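2-hydroxyisobutyryl-CoA synthetase (Aquincola tertiaricarbonis, PDB 6HDX) is a synthetase of the ANL superfamily, with an AMP-binding domain and a C-terminal domain, that binds 8LH. Local coordinates at residues A[343-348]-A[368-373]; A[324-329]-A[337-342]; A[254-259]-A[272-277]. All coordinates share one frame; numbering follows the deposited sequence.

Contacts 1 and 2 are successive pairings in one antiparallel sheet, sharing strand 340-347: contact 2 joins it to 322-329, contact 1 to 366-369. Their centres lie 14 Å apart, and they meet where D344 O stands 2.7 Å from T324 OG1, a probable hydrogen bond. Contact 3 belongs to the parallel sheet instead. It reaches contact 2 where Y327 CZ packs 3.5 Å from S277 CB, but its nearest atoms stay about 5 Å from those of contact 1. The bound 8LH bridges contacts 1 and 3, its oxolane hydroxyls held by contact 1 and its amino group by contact 3. Contact 2 lies beside the site, the S342 side chain about 5 Å from 8LH.

Contact 1: A[343-348]-A[368-373]; sequences GDLTLW and GRIDDM. With 8LH ([[(2~{R},3~{S},4~{R},5~{R})-5-(6-aminopurin-9-yl)-3,4-bis(oxidanyl)oxolan-2-yl]methoxy-oxidanyl-phosphoryl] (2~{R})-2-methyl-3-oxidanyl-propanoate), chain B.
D344 leaves its strand with CB 3.5 Å from G368 O, brushing the neighbouring strand before the side chain turns to the ligand. Its CG stands anti to the carbonyl carbon (chi1 -63°), and the carboxylate thereby faces the oxolane ring of 8LH. D344 OD1 accepts from 8LH O9 and D344 OD2 from 8LH O8, each at 2.6 Å. An aspartate suits this place because its two oxygens match the spacing of a vicinal diol, and the paired bonds hold the carboxylate against rotation. OD1 also lies over one face of the R369 guanidinium, 4.1 Å above its plane; no N-H points at it, so the attraction is probably one of charge, not a salt bridge. R369 bends at chi3 (-91°), which brings NH2 to 2.8 Å from 8LH O8. As in other ANL enzymes, an aspartate on this antiparallel sheet grips the sugar hydroxyls. The edge strand 366-369 is joined to 340-347 by the bond L345 N to G368 O and, just beyond, by I370 N to G343 O (2.9 Å, 158°), which approaches in the carbonyl plane. G343 O also accepts from a water, which takes the N-H of D371. Glycine fits position 343 since phi is positive there. On the other side of the strand, I370 CG1 packs 4.1 Å from L345 CB, and both side chains rest on Y382.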
loop_
_atom_site.group_PDB
_atom_site.type_symbol
_atom_site.label_atom_id
_atom_site.label_comp_id
_atom_site.label_asym_id
_atom_site.label_seq_id
_atom_site.Cartn_x
_atom_site.Cartn_y
_atom_site.Cartn_z
ATOM N N GLY A 343 5.335 -26.331 -6.478
ATOM C CA GLY A 343 4.306 -27.242 -5.988
ATOM C C GLY A 343 2.990 -27.064 -6.742
ATOM O O GLY A 343 1.948 -27.552 -6.299
ATOM N N ASP A 344 3.030 -26.355 -7.895
ATOM C CA ASP A 344 1.860 -26.073 -8.727
ATOM C C ASP A 344 1.790 -27.034 -9.872
ATOM O O ASP A 344 2.771 -27.716 -10.142
ATOM C CB ASP A 344 1.906 -24.638 -9.273
ATOM C CG ASP A 344 1.860 -23.583 -8.192
ATOM O OD1 ASP A 344 0.939 -23.630 -7.375
ATOM O OD2 ASP A 344 2.751 -22.685 -8.184
ATOM N N LEU A 345 0.645 -27.074 -10.575
ATOM C CA LEU A 345 0.512 -27.907 -11.757
ATOM C C LEU A 345 0.265 -27.028 -12.973
ATOM O O LEU A 345 -0.453 -26.030 -12.881
ATOM C CB LEU A 345 -0.584 -28.985 -11.606
ATOM C CG LEU A 345 -0.520 -30.103 -12.646
ATOM C CD1 LEU A 345 0.634 -31.057 -12.366
ATOM C CD2 LEU A 345 -1.840 -30.839 -12.759
ATOM N N THR A 346 0.887 -27.398 -14.102
ATOM C CA THR A 346 0.752 -26.739 -15.399
ATOM C C THR A 346 1.062 -27.741 -16.527
ATOM O O THR A 346 1.459 -28.876 -16.276
ATOM C CB THR A 346 1.654 -25.466 -15.481
ATOM O OG1 THR A 346 1.249 -24.682 -16.593
ATOM C CG2 THR A 346 3.135 -25.787 -15.631
ATOM N N LEU A 347 0.893 -27.283 -17.759
ATOM C CA LEU A 347 1.231 -27.932 -19.014
ATOM C C LEU A 347 2.038 -26.889 -19.791
ATOM O O LEU A 347 1.631 -25.715 -19.867
ATOM C CB LEU A 347 -0.031 -28.307 -19.816
ATOM C CG LEU A 347 0.203 -29.275 -20.992
ATOM C CD1 LEU A 347 -0.938 -30.231 -21.137
ATOM C CD2 LEU A 347 0.398 -28.538 -22.297
ATOM N N TRP A 348 3.149 -27.328 -20.394
ATOM C CA TRP A 348 3.968 -26.453 -21.217
ATOM C C TRP A 348 4.132 -27.021 -22.619
ATOM O O TRP A 348 4.106 -28.234 -22.802
ATOM C CB TRP A 348 5.321 -26.056 -20.544
ATOM C CG TRP A 348 6.440 -27.075 -20.480
ATOM C CD1 TRP A 348 6.345 -28.433 -20.600
ATOM C CD2 TRP A 348 7.818 -26.794 -20.192
ATOM N NE1 TRP A 348 7.587 -29.011 -20.437
ATOM C CE2 TRP A 348 8.510 -28.028 -20.201
ATOM C CE3 TRP A 348 8.537 -25.613 -19.915
ATOM C CZ2 TRP A 348 9.884 -28.116 -19.936
ATOM C CZ3 TRP A 348 9.896 -25.702 -19.663
ATOM C CH2 TRP A 348 10.555 -26.940 -19.661
ATOM N N GLY A 368 -3.402 -24.844 -10.592
ATOM C CA GLY A 368 -3.507 -24.656 -9.154
ATOM C C GLY A 368 -2.359 -25.308 -8.414
ATOM O O GLY A 368 -1.429 -25.830 -9.035
ATOM N N ARG A 369 -2.432 -25.288 -7.083
ATOM C CA ARG A 369 -1.439 -25.909 -6.209
ATOM C C ARG A 369 -1.809 -27.402 -6.081
ATOM O O ARG A 369 -2.985 -27.722 -5.863
ATOM C CB ARG A 369 -1.441 -25.189 -4.850
ATOM C CG ARG A 369 -0.144 -25.317 -4.090
ATOM C CD ARG A 369 -0.058 -24.397 -2.875
ATOM N NE ARG A 369 0.544 -23.089 -3.171
ATOM C CZ ARG A 369 1.840 -22.886 -3.413
ATOM N NH1 ARG A 369 2.686 -23.908 -3.440
ATOM N NH2 ARG A 369 2.291 -21.661 -3.654
ATOM N N ILE A 370 -0.833 -28.314 -6.303
ATOM C CA ILE A 370 -1.019 -29.773 -6.229
ATOM C C ILE A 370 -1.709 -30.188 -4.905
ATOM O O ILE A 370 -2.601 -31.039 -4.930
ATOM C CB ILE A 370 0.311 -30.551 -6.509
ATOM C CG1 ILE A 370 0.797 -30.316 -7.967
ATOM C CG2 ILE A 370 0.190 -32.074 -6.192
ATOM C CD1 ILE A 370 2.227 -30.844 -8.310
ATOM N N ASP A 371 -1.347 -29.536 -3.776
ATOM C CA ASP A 371 -1.927 -29.788 -2.447
ATOM C C ASP A 371 -3.418 -29.441 -2.350
ATOM O O ASP A 371 -4.107 -29.992 -1.488
ATOM C CB ASP A 371 -1.145 -29.026 -1.358
ATOM C CG ASP A 371 0.145 -29.685 -0.933
ATOM O OD1 ASP A 371 0.242 -30.924 -1.032
ATOM O OD2 ASP A 371 1.049 -28.966 -0.472
ATOM N N ASP A 372 -3.896 -28.486 -3.176
ATOM C CA ASP A 372 -5.295 -28.052 -3.184
ATOM C C ASP A 372 -6.202 -29.094 -3.832
ATOM O O ASP A 372 -7.409 -29.096 -3.565
ATOM C CB ASP A 372 -5.473 -26.695 -3.894
ATOM C CG ASP A 372 -4.867 -25.499 -3.177
ATOM O OD1 ASP A 372 -4.504 -25.636 -1.986
ATOM O OD2 ASP A 372 -4.771 -24.419 -3.806
ATOM N N MET A 373 -5.633 -29.939 -4.710
ATOM C CA MET A 373 -6.364 -30.998 -5.385
ATOM C C MET A 373 -6.975 -31.971 -4.342
ATOM O O MET A 373 -6.365 -32.248 -3.306
ATOM C CB MET A 373 -5.444 -31.748 -6.369
ATOM C CG MET A 373 -6.149 -32.872 -7.126
ATOM S SD MET A 373 -5.479 -34.552 -6.917
ATOM C CE MET A 373 -5.764 -34.852 -5.245
HETATM C C1 8LH B . -1.166 -18.496 -9.627
HETATM C C2 8LH B . -0.939 -17.480 -10.475
HETATM C C3 8LH B . -1.452 -17.546 -11.732
HETATM C C4 8LH B . -0.013 -17.005 -8.568
HETATM N N1 8LH B . -2.115 -18.627 -12.166
HETATM N N2 8LH B . -1.900 -19.570 -9.997
HETATM O O1 8LH B . 1.001 -12.519 -7.408
HETATM C C5 8LH B . 2.185 -13.187 -7.780
HETATM C C6 8LH B . 2.942 -13.528 -6.486
HETATM C C7 8LH B . 3.350 -12.261 -5.711
HETATM C C8 8LH B . 2.121 -14.481 -5.582
HETATM O O2 8LH B . 0.898 -14.593 -5.689
HETATM O O3 8LH B . 2.878 -15.183 -4.691
HETATM P P1 8LH B . 2.244 -16.040 -3.521
HETATM O O4 8LH B . 1.293 -15.005 -2.826
HETATM O O5 8LH B . 3.237 -16.663 -2.642
HETATM O O6 8LH B . 1.394 -17.199 -4.222
HETATM C C9 8LH B . 2.019 -18.020 -5.208
HETATM C C10 8LH B . 1.029 -19.085 -5.600
HETATM O O7 8LH B . -0.185 -18.433 -6.061
HETATM C C11 8LH B . 1.559 -19.811 -6.774
HETATM O O8 8LH B . 2.441 -20.870 -6.357
HETATM C C12 8LH B . 0.244 -20.343 -7.397
HETATM O O9 8LH B . -0.330 -21.482 -6.627
HETATM C C13 8LH B . -0.652 -19.128 -7.249
HETATM N N3 8LH B . -0.598 -18.201 -8.454
HETATM N N4 8LH B . -0.235 -16.557 -9.803
HETATM C C14 8LH B . -2.378 -19.683 -11.293
HETATM N N5 8LH B . -1.280 -16.521 -12.558
HETATM O O HOH W 1 1.378 -28.225 -3.697
#

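Contact 2: A[324-329]-A[337-342]; sequences TPVYTH and MIRLLS
The H329 ring meets M337 at its edge: M337 N donates to ND1 across 3.0 Å, only 8° out of the ring plane. With ND1 accepting, the ring hydrogen probably sits on NE2, which bonds S282 O, so histidine serves two partners. CB and CG of M337 lie alongside the same ring, pointing the same way. Obliquely to the Y327 ring, S342 CB comes within 3.8 Å of CE2, while V326 CG1 approaches the R339 guanidinium, likewise obliquely; R339 NH2 bonds M314 O and NH1 forms a salt bridge with E307. These strands make a beta hairpin, interrupted by a G1 beta bulge in which R339 and L340 both face Y327. R339 takes the positive phi of the bulge (58°), and R339 N donates to T328 OG1 at 2.8 Å. Threonine is apt here: OG1, anti to its carbonyl carbon (chi1 -58°), supplies an acceptor while CG2 packs 3.9 Å from I338 CG2. Within the bulge, L340 keeps the hydrogen-bonded pair: Y327 N to L340 O and L340 N to Y327 O. P325, lacking an N-H, contributes its carbonyl: S342 N bonds it, and S342 OG donates to P325 O in the carbonyl plane on a lone pair (2.8 Å).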
loop_
_atom_site.group_PDB
_atom_site.type_symbol
_atom_site.label_atom_id
_atom_site.label_comp_id
_atom_site.label_asym_id
_atom_site.label_seq_id
_atom_site.Cartn_x
_atom_site.Cartn_y
_atom_site.Cartn_z
ATOM N N THR A 324 5.244 -29.781 -12.683
ATOM C CA THR A 324 5.337 -28.721 -11.703
ATOM C C THR A 324 6.435 -27.705 -12.054
ATOM O O THR A 324 7.590 -28.092 -12.229
ATOM C CB THR A 324 5.454 -29.286 -10.262
ATOM O OG1 THR A 324 5.287 -28.213 -9.347
ATOM C CG2 THR A 324 6.777 -30.006 -9.973
ATOM N N PRO A 325 6.094 -26.396 -12.146
ATOM C CA PRO A 325 7.148 -25.376 -12.372
ATOM C C PRO A 325 8.216 -25.331 -11.260
ATOM O O PRO A 325 7.911 -25.330 -10.059
ATOM C CB PRO A 325 6.365 -24.058 -12.422
ATOM C CG PRO A 325 4.939 -24.456 -12.737
ATOM C CD PRO A 325 4.755 -25.779 -12.042
ATOM N N VAL A 326 9.480 -25.323 -11.681
ATOM C CA VAL A 326 10.670 -25.223 -10.838
ATOM C C VAL A 326 11.365 -23.972 -11.403
ATOM O O VAL A 326 11.515 -23.841 -12.627
ATOM C CB VAL A 326 11.528 -26.533 -10.848
ATOM C CG1 VAL A 326 12.924 -26.323 -10.253
ATOM C CG2 VAL A 326 10.799 -27.688 -10.137
ATOM N N TYR A 327 11.658 -22.997 -10.526
ATOM C CA TYR A 327 12.163 -21.709 -10.986
ATOM C C TYR A 327 13.530 -21.322 -10.458
ATOM O O TYR A 327 13.836 -21.578 -9.292
ATOM C CB TYR A 327 11.172 -20.594 -10.621
ATOM C CG TYR A 327 9.734 -20.753 -11.070
ATOM C CD1 TYR A 327 9.357 -20.470 -12.384
ATOM C CD2 TYR A 327 8.723 -21.026 -10.151
ATOM C CE1 TYR A 327 8.015 -20.486 -12.773
ATOM C CE2 TYR A 327 7.378 -21.030 -10.524
ATOM C CZ TYR A 327 7.032 -20.768 -11.839
ATOM O OH TYR A 327 5.715 -20.803 -12.212
ATOM N N THR A 328 14.323 -20.631 -11.321
ATOM C CA THR A 328 15.640 -20.098 -10.987
ATOM C C THR A 328 15.811 -18.640 -11.420
ATOM O O THR A 328 15.654 -18.333 -12.602
ATOM C CB THR A 328 16.785 -20.979 -11.538
ATOM O OG1 THR A 328 16.658 -22.309 -11.023
ATOM C CG2 THR A 328 18.180 -20.410 -11.190
ATOM N N HIS A 329 16.216 -17.768 -10.471
ATOM C CA HIS A 329 16.547 -16.364 -10.740
ATOM C C HIS A 329 17.818 -16.266 -11.581
ATOM O O HIS A 329 18.842 -16.885 -11.242
ATOM C CB HIS A 329 16.793 -15.574 -9.419
ATOM C CG HIS A 329 15.539 -15.141 -8.719
ATOM N ND1 HIS A 329 15.274 -15.515 -7.410
ATOM C CD2 HIS A 329 14.515 -14.386 -9.173
ATOM C CE1 HIS A 329 14.110 -14.969 -7.114
ATOM N NE2 HIS A 329 13.599 -14.309 -8.157
ATOM N N MET A 337 16.783 -17.499 -5.742
ATOM C CA MET A 337 16.115 -18.797 -5.720
ATOM C C MET A 337 16.641 -19.641 -6.840
ATOM O O MET A 337 16.609 -19.227 -7.996
ATOM C CB MET A 337 14.580 -18.653 -5.813
ATOM C CG MET A 337 13.949 -17.951 -4.625
ATOM S SD MET A 337 13.840 -18.990 -3.145
ATOM C CE MET A 337 15.318 -18.439 -2.224
ATOM N N ILE A 338 17.215 -20.795 -6.484
ATOM C CA ILE A 338 17.794 -21.719 -7.445
ATOM C C ILE A 338 17.045 -23.036 -7.344
ATOM O O ILE A 338 17.175 -23.764 -6.353
ATOM C CB ILE A 338 19.344 -21.861 -7.317
ATOM C CG1 ILE A 338 20.015 -20.479 -7.268
ATOM C CG2 ILE A 338 19.894 -22.694 -8.480
ATOM C CD1 ILE A 338 21.426 -20.481 -6.782
ATOM N N ARG A 339 16.284 -23.337 -8.397
ATOM C CA ARG A 339 15.431 -24.515 -8.508
ATOM C C ARG A 339 14.425 -24.528 -7.360
ATOM O O ARG A 339 14.296 -25.532 -6.659
ATOM C CB ARG A 339 16.209 -25.860 -8.614
ATOM C CG ARG A 339 17.298 -25.900 -9.665
ATOM C CD ARG A 339 16.962 -26.870 -10.791
ATOM N NE ARG A 339 16.897 -28.244 -10.320
ATOM C CZ ARG A 339 16.085 -29.174 -10.805
ATOM N NH1 ARG A 339 15.270 -28.893 -11.815
ATOM N NH2 ARG A 339 16.088 -30.394 -10.290
ATOM N N LEU A 340 13.720 -23.400 -7.153
ATOM C CA LEU A 340 12.640 -23.371 -6.168
ATOM C C LEU A 340 11.423 -24.148 -6.754
ATOM O O LEU A 340 10.954 -23.867 -7.869
ATOM C CB LEU A 340 12.229 -21.934 -5.754
ATOM C CG LEU A 340 10.976 -21.804 -4.830
ATOM C CD1 LEU A 340 11.229 -22.421 -3.447
ATOM C CD2 LEU A 340 10.571 -20.351 -4.656
ATOM N N LEU A 341 10.969 -25.157 -5.994
ATOM C CA LEU A 341 9.826 -25.993 -6.319
ATOM C C LEU A 341 8.535 -25.212 -6.012
ATOM O O LEU A 341 8.303 -24.834 -4.871
ATOM C CB LEU A 341 9.888 -27.294 -5.488
ATOM C CG LEU A 341 8.653 -28.225 -5.536
ATOM C CD1 LEU A 341 8.410 -28.760 -6.949
ATOM C CD2 LEU A 341 8.805 -29.367 -4.546
ATOM N N SER A 342 7.716 -24.956 -7.034
ATOM C CA SER A 342 6.472 -24.211 -6.846
ATOM C C SER A 342 5.397 -25.035 -6.163
ATOM O O SER A 342 4.619 -24.471 -5.410
ATOM C CB SER A 342 5.945 -23.682 -8.177
ATOM O OG SER A 342 5.441 -24.747 -8.966
#

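Contact 3: A[254-259]-A[272-277]; sequences GASVPG and VYDCGS. With 8LH ([[(2~{R},3~{S},4~{R},5~{R})-5-(6-aminopurin-9-yl)-3,4-bis(oxidanyl)oxolan-2-yl]methoxy-oxidanyl-phosphoryl] (2~{R})-2-methyl-3-oxidanyl-propanoate), chain B; HIU ((2R)-3-hydroxy-2-methylpropanoic acid), chain C.
S256 and the 6-aminopurine of 8LH share the carboxylate of D274, one oxygen each. OD1 accepts the amino group N5 at 3.0 Å (154°), and N5 also donates to C275 O at 2.8 Å; an acidic side chain beside a backbone carbonyl is well matched to an amino group with two hydrogens to give. G276 follows, and having no side chain it lets the backbone run close by N4 of the purine. The second shell holds D274 in place. The carboxylate reaches S256 because D274 CG points away from the backbone N (chi1 -163°); S256 OG donates to OD2 over 2.7 Å, on the anti side and 35° out of the carboxylate plane. A water accepts from A255 N and donates to OD1, which therefore has two donors. The small methyl of A255 presses against the carboxylate, 3.5 Å from OD1; V272 CG1 lies 3.9 Å from the same CB, and F249 touches both residues. Farther out, a type I turn, closed by V257 N to G254 O, presents A255 and S256. The contact ties the start of helix 258-268 to the last strand of a beta-alpha-beta unit (246-249, 258-268, 271-274), with the purine pocket at that strand's C-terminal end.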
loop_
_atom_site.group_PDB
_atom_site.type_symbol
_atom_site.label_atom_id
_atom_site.label_comp_id
_atom_site.label_asym_id
_atom_site.label_seq_id
_atom_site.Cartn_x
_atom_site.Cartn_y
_atom_site.Cartn_z
ATOM N N GLY A 254 -7.484 -18.099 -12.933
ATOM C CA GLY A 254 -8.641 -17.307 -13.324
ATOM C C GLY A 254 -8.468 -16.658 -14.675
ATOM O O GLY A 254 -9.337 -16.803 -15.531
ATOM N N ALA A 255 -7.321 -15.985 -14.886
ATOM C CA ALA A 255 -7.007 -15.263 -16.121
ATOM C C ALA A 255 -6.811 -16.179 -17.338
ATOM O O ALA A 255 -6.930 -15.716 -18.471
ATOM C CB ALA A 255 -5.823 -14.329 -15.915
ATOM N N SER A 256 -6.603 -17.490 -17.108
ATOM C CA SER A 256 -6.549 -18.499 -18.178
ATOM C C SER A 256 -7.633 -19.550 -17.940
ATOM O O SER A 256 -7.547 -20.662 -18.459
ATOM C CB SER A 256 -5.166 -19.133 -18.280
ATOM O OG SER A 256 -4.219 -18.165 -18.700
ATOM N N VAL A 257 -8.668 -19.194 -17.159
ATOM C CA VAL A 257 -9.788 -20.105 -16.891
ATOM C C VAL A 257 -10.936 -19.782 -17.875
ATOM O O VAL A 257 -11.433 -18.649 -17.891
ATOM C CB VAL A 257 -10.190 -20.164 -15.394
ATOM C CG1 VAL A 257 -11.418 -21.024 -15.180
ATOM C CG2 VAL A 257 -9.033 -20.694 -14.559
ATOM N N PRO A 258 -11.289 -20.761 -18.747
ATOM C CA PRO A 258 -12.280 -20.535 -19.828
ATOM C C PRO A 258 -13.423 -19.512 -19.598
ATOM O O PRO A 258 -13.368 -18.414 -20.194
ATOM C CB PRO A 258 -12.814 -21.937 -20.073
ATOM C CG PRO A 258 -11.588 -22.791 -19.910
ATOM C CD PRO A 258 -10.720 -22.120 -18.850
ATOM N N GLY A 259 -14.421 -19.847 -18.769
ATOM C CA GLY A 259 -15.542 -18.951 -18.480
ATOM C C GLY A 259 -15.190 -17.740 -17.625
ATOM O O GLY A 259 -15.883 -16.723 -17.682
ATOM N N VAL A 272 -7.807 -9.451 -21.189
ATOM C CA VAL A 272 -7.313 -10.009 -19.926
ATOM C C VAL A 272 -5.979 -10.702 -20.181
ATOM O O VAL A 272 -5.863 -11.489 -21.118
ATOM C CB VAL A 272 -8.376 -10.953 -19.257
ATOM C CG1 VAL A 272 -7.755 -11.838 -18.179
ATOM C CG2 VAL A 272 -9.551 -10.155 -18.689
ATOM N N TYR A 273 -4.981 -10.408 -19.352
ATOM C CA TYR A 273 -3.673 -11.049 -19.432
ATOM C C TYR A 273 -3.378 -11.783 -18.149
ATOM O O TYR A 273 -3.661 -11.261 -17.069
ATOM C CB TYR A 273 -2.550 -10.042 -19.768
ATOM C CG TYR A 273 -2.783 -9.367 -21.100
ATOM C CD1 TYR A 273 -2.888 -10.113 -22.272
ATOM C CD2 TYR A 273 -3.020 -7.998 -21.176
ATOM C CE1 TYR A 273 -3.170 -9.505 -23.495
ATOM C CE2 TYR A 273 -3.296 -7.379 -22.396
ATOM C CZ TYR A 273 -3.358 -8.135 -23.553
ATOM O OH TYR A 273 -3.619 -7.532 -24.757
ATOM N N ASP A 274 -2.821 -13.002 -18.276
ATOM C CA ASP A 274 -2.383 -13.837 -17.154
ATOM C C ASP A 274 -0.872 -13.627 -16.952
ATOM O O ASP A 274 -0.129 -13.484 -17.933
ATOM C CB ASP A 274 -2.695 -15.316 -17.442
ATOM C CG ASP A 274 -2.691 -16.287 -16.271
ATOM O OD1 ASP A 274 -2.714 -15.826 -15.103
ATOM O OD2 ASP A 274 -2.706 -17.504 -16.520
ATOM N N CYS A 275 -0.444 -13.529 -15.671
ATOM C CA CYS A 275 0.961 -13.418 -15.246
ATOM C C CYS A 275 1.100 -13.958 -13.823
ATOM O O CYS A 275 0.090 -14.156 -13.145
ATOM C CB CYS A 275 1.515 -11.991 -15.381
ATOM S SG CYS A 275 0.858 -10.802 -14.178
ATOM N N GLY A 276 2.333 -14.185 -13.377
ATOM C CA GLY A 276 2.555 -14.593 -12.004
ATOM C C GLY A 276 3.047 -15.987 -11.715
ATOM O O GLY A 276 2.350 -16.974 -11.953
ATOM N N SER A 277 4.241 -16.056 -11.101
ATOM C CA SER A 277 4.833 -17.301 -10.627
ATOM C C SER A 277 4.627 -17.312 -9.115
ATOM O O SER A 277 3.540 -17.668 -8.671
ATOM C CB SER A 277 6.303 -17.392 -11.029
ATOM O OG SER A 277 7.045 -16.288 -10.536
HETATM C C1 8LH B . -1.166 -18.496 -9.627
HETATM C C2 8LH B . -0.939 -17.480 -10.475
HETATM C C3 8LH B . -1.452 -17.546 -11.732
HETATM C C4 8LH B . -0.013 -17.005 -8.568
HETATM N N1 8LH B . -2.115 -18.627 -12.166
HETATM N N2 8LH B . -1.900 -19.570 -9.997
HETATM O O1 8LH B . 1.001 -12.519 -7.408
HETATM C C5 8LH B . 2.185 -13.187 -7.780
HETATM C C6 8LH B . 2.942 -13.528 -6.486
HETATM C C7 8LH B . 3.350 -12.261 -5.711
HETATM C C8 8LH B . 2.121 -14.481 -5.582
HETATM O O2 8LH B . 0.898 -14.593 -5.689
HETATM O O3 8LH B . 2.878 -15.183 -4.691
HETATM P P1 8LH B . 2.244 -16.040 -3.521
HETATM O O4 8LH B . 1.293 -15.005 -2.826
HETATM O O5 8LH B . 3.237 -16.663 -2.642
HETATM O O6 8LH B . 1.394 -17.199 -4.222
HETATM C C9 8LH B . 2.019 -18.020 -5.208
HETATM C C10 8LH B . 1.029 -19.085 -5.600
HETATM O O7 8LH B . -0.185 -18.433 -6.061
HETATM C C11 8LH B . 1.559 -19.811 -6.774
HETATM O O8 8LH B . 2.441 -20.870 -6.357
HETATM C C12 8LH B . 0.244 -20.343 -7.397
HETATM O O9 8LH B . -0.330 -21.482 -6.627
HETATM C C13 8LH B . -0.652 -19.128 -7.249
HETATM N N3 8LH B . -0.598 -18.201 -8.454
HETATM N N4 8LH B . -0.235 -16.557 -9.803
HETATM C C14 8LH B . -2.378 -19.683 -11.293
HETATM N N5 8LH B . -1.280 -16.521 -12.558
HETATM O O1 HIU C . 2.634 -14.617 -8.565
HETATM C C1 HIU C . 2.263 -14.222 -7.316
HETATM O O2 HIU C . 1.303 -14.705 -6.718
HETATM C C2 HIU C . 3.042 -12.994 -6.773
HETATM C C3 HIU C . 3.030 -12.826 -5.241
HETATM C C4 HIU C . 2.381 -11.779 -7.361
HETATM O O3 HIU C . 0.975 -11.928 -7.290
HETATM O O HOH W 2 -4.736 -15.945 -13.258
#